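Local coordinates for superoxide dismutase [Fe] (Methanothermobacter thermautotrophicus, PDB 1MA1), which converts superoxide radicals into hydrogen peroxide and oxygen, using one iron ion in each subunit of a homotetramer, at residues 136-141 against 158-163. Residues are numbered along the deposited sequence; the frame is centred on the assembly and turned at random.
Sequences TYCQRT and PHFRIL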
loop_
_atom_site.group_PDB
_atom_site.type_symbol
_atom_site.label_atom_id
_atom_site.label_comp_id
_atom_site.label_asym_id
_atom_site.label_seq_id
_atom_site.Cartn_x
_atom_site.Cartn_y
_atom_site.Cartn_z
ATOM N N THR A 136 -20.558 -2.854 2.929
ATOM C CA THR A 136 -20.708 -2.204 4.230
ATOM C C THR A 136 -21.698 -1.029 4.135
ATOM O O THR A 136 -22.421 -0.900 3.143
ATOM C CB THR A 136 -19.351 -1.692 4.746
ATOM O OG1 THR A 136 -19.519 -1.125 6.051
ATOM C CG2 THR A 136 -18.784 -0.629 3.809
ATOM N N TYR A 137 -21.746 -0.188 5.164
ATOM C CA TYR A 137 -22.854 0.755 5.329
ATOM C C TYR A 137 -22.384 2.010 6.048
ATOM O O TYR A 137 -21.769 1.925 7.114
ATOM C CB TYR A 137 -23.994 0.106 6.122
ATOM C CG TYR A 137 -25.102 1.062 6.541
ATOM C CD1 TYR A 137 -25.950 1.626 5.599
ATOM C CD2 TYR A 137 -25.263 1.438 7.883
ATOM C CE1 TYR A 137 -26.921 2.540 5.971
ATOM C CE2 TYR A 137 -26.232 2.352 8.262
ATOM C CZ TYR A 137 -27.053 2.903 7.296
ATOM O OH TYR A 137 -27.979 3.868 7.623
ATOM N N CYS A 138 -22.655 3.176 5.461
ATOM C CA CYS A 138 -22.409 4.454 6.142
ATOM C C CYS A 138 -23.698 4.960 6.783
ATOM O O CYS A 138 -24.496 5.635 6.157
ATOM C CB CYS A 138 -21.858 5.495 5.160
ATOM S SG CYS A 138 -21.466 7.129 5.867
ATOM N N GLN A 139 -23.901 4.554 8.029
ATOM C CA GLN A 139 -24.603 5.315 9.050
ATOM C C GLN A 139 -24.801 6.807 8.748
ATOM O O GLN A 139 -25.926 7.298 8.691
ATOM C CB GLN A 139 -23.858 5.086 10.370
ATOM C CG GLN A 139 -22.486 4.351 10.152
ATOM C CD GLN A 139 -21.941 3.589 11.391
ATOM O OE1 GLN A 139 -20.718 3.407 11.529
ATOM N NE2 GLN A 139 -22.845 3.123 12.272
ATOM N N ARG A 140 -23.716 7.533 8.536
ATOM C CA ARG A 140 -23.811 8.986 8.348
ATOM C C ARG A 140 -24.701 9.391 7.152
ATOM O O ARG A 140 -25.619 10.194 7.303
ATOM C CB ARG A 140 -22.416 9.576 8.149
ATOM C CG ARG A 140 -22.185 10.879 8.862
ATOM C CD ARG A 140 -21.961 10.621 10.329
ATOM N NE ARG A 140 -21.539 11.825 11.031
ATOM C CZ ARG A 140 -21.349 11.891 12.348
ATOM N NH1 ARG A 140 -21.535 10.816 13.106
ATOM N NH2 ARG A 140 -20.983 13.041 12.906
ATOM N N THR A 141 -24.413 8.848 5.970
ATOM C CA THR A 141 -25.143 9.213 4.761
ATOM C C THR A 141 -26.223 8.200 4.453
ATOM O O THR A 141 -26.958 8.357 3.475
ATOM C CB THR A 141 -24.206 9.298 3.522
ATOM O OG1 THR A 141 -23.491 8.068 3.386
ATOM C CG2 THR A 141 -23.208 10.422 3.671
ATOM N N PRO A 158 -11.679 2.625 8.082
ATOM C CA PRO A 158 -11.760 2.264 9.491
ATOM C C PRO A 158 -13.153 2.488 10.055
ATOM O O PRO A 158 -13.838 3.438 9.668
ATOM C CB PRO A 158 -10.691 3.140 10.148
ATOM C CG PRO A 158 -10.458 4.234 9.155
ATOM C CD PRO A 158 -10.569 3.555 7.840
ATOM N N HIS A 159 -13.571 1.579 10.940
ATOM C CA HIS A 159 -14.788 1.724 11.748
ATOM C C HIS A 159 -16.051 1.185 11.052
ATOM O O HIS A 159 -17.053 0.933 11.713
ATOM C CB HIS A 159 -14.982 3.209 12.152
ATOM C CG HIS A 159 -15.934 3.415 13.290
ATOM N ND1 HIS A 159 -17.197 3.941 13.121
ATOM C CD2 HIS A 159 -15.808 3.159 14.616
ATOM C CE1 HIS A 159 -17.808 4.002 14.294
ATOM N NE2 HIS A 159 -16.989 3.533 15.216
ATOM N N PHE A 160 -16.007 1.018 9.729
ATOM C CA PHE A 160 -17.151 0.468 9.008
ATOM C C PHE A 160 -17.281 -1.036 9.171
ATOM O O PHE A 160 -16.282 -1.744 9.205
ATOM C CB PHE A 160 -17.056 0.812 7.519
ATOM C CG PHE A 160 -17.535 2.199 7.185
ATOM C CD1 PHE A 160 -17.121 3.288 7.923
ATOM C CD2 PHE A 160 -18.400 2.407 6.123
ATOM C CE1 PHE A 160 -17.570 4.560 7.604
ATOM C CE2 PHE A 160 -18.839 3.671 5.808
ATOM C CZ PHE A 160 -18.424 4.746 6.550
ATOM N N ARG A 161 -18.516 -1.520 9.263
ATOM C CA ARG A 161 -18.777 -2.897 9.679
ATOM C C ARG A 161 -19.097 -3.797 8.500
ATOM O O ARG A 161 -19.555 -3.324 7.459
ATOM C CB ARG A 161 -19.933 -2.944 10.671
ATOM C CG ARG A 161 -19.804 -1.919 11.785
ATOM C CD ARG A 161 -20.029 -2.541 13.144
ATOM N NE ARG A 161 -18.766 -3.015 13.695
ATOM C CZ ARG A 161 -18.655 -3.902 14.680
ATOM N NH1 ARG A 161 -19.743 -4.426 15.232
ATOM N NH2 ARG A 161 -17.449 -4.271 15.108
ATOM N N ILE A 162 -18.851 -5.096 8.655
ATOM C CA ILE A 162 -18.944 -6.009 7.515
ATOM C C ILE A 162 -20.356 -6.573 7.343
ATOM O O ILE A 162 -20.960 -7.073 8.291
ATOM C CB ILE A 162 -17.950 -7.191 7.651
ATOM C CG1 ILE A 162 -16.517 -6.680 7.745
ATOM C CG2 ILE A 162 -18.071 -8.109 6.445
ATOM C CD1 ILE A 162 -15.514 -7.784 7.988
ATOM N N LEU A 163 -20.870 -6.500 6.125
ATOM C CA LEU A 163 -22.142 -7.133 5.797
ATOM C C LEU A 163 -21.965 -8.388 4.944
ATOM O O LEU A 163 -22.516 -9.449 5.252
ATOM C CB LEU A 163 -23.043 -6.143 5.060
ATOM C CG LEU A 163 -23.456 -4.929 5.877
ATOM C CD1 LEU A 163 -24.333 -4.011 5.058
ATOM C CD2 LEU A 163 -24.170 -5.416 7.131
HETATM O O HOH W 1 -20.425 0.286 9.174
#
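T136 OG1 stands anti to its backbone N (chi1 -177°), which aims the hydroxyl at the backbone of 158-163. F160 has CG anti to its carbonyl carbon (chi1 -81°), and this swings the ring along the end of strand 131-138. C138 SG, also anti to its backbone N, lies alongside that ring near CZ, in an oblique sulfur-aromatic contact. The T136 hydroxyl donates to the carbonyl of R161, with OG1 2.6 Å from R161 O. The bond lies in the carbonyl plane, on a lone pair, with a C=O...OG1 angle of 141°. T136 OG1 also lies at the edge of the F160 ring, near its plane, 3.7 Å from F160 CD2. Farther along the ring, C138 CB meets F160 CE2 at 3.6 Å. Y137 O comes obliquely to the same side of the ring, 3.5 Å from F160 CD2. A water bridges the two backbones, donating to Y137 O and accepting from R161 N at 2.6 Å. The loop and the strand end are thus joined by one direct bond and one water. An alanine in place of F160 would remove the ring and would probably loosen the packing against C138 and T136. C138 SG also accepts a nearly straight bond from T141 N (3.4 Å), which ties the chain back on itself after the strand. L163 CD1 packs over the T136 backbone and Y137 CB. R161 points its guanidinium elsewhere, and its NH2 bonds H159 O and Q139 OE1 of the second subunit. The contact lies in the C-terminal domain, and many of its residues are close to that subunit. Strand 143-150 lies beside it, with F145 touching both C138 and F160. I162 turns the other way, onto helix 64-86. The loop then leads into strand 164-167, an antiparallel partner of 131-138.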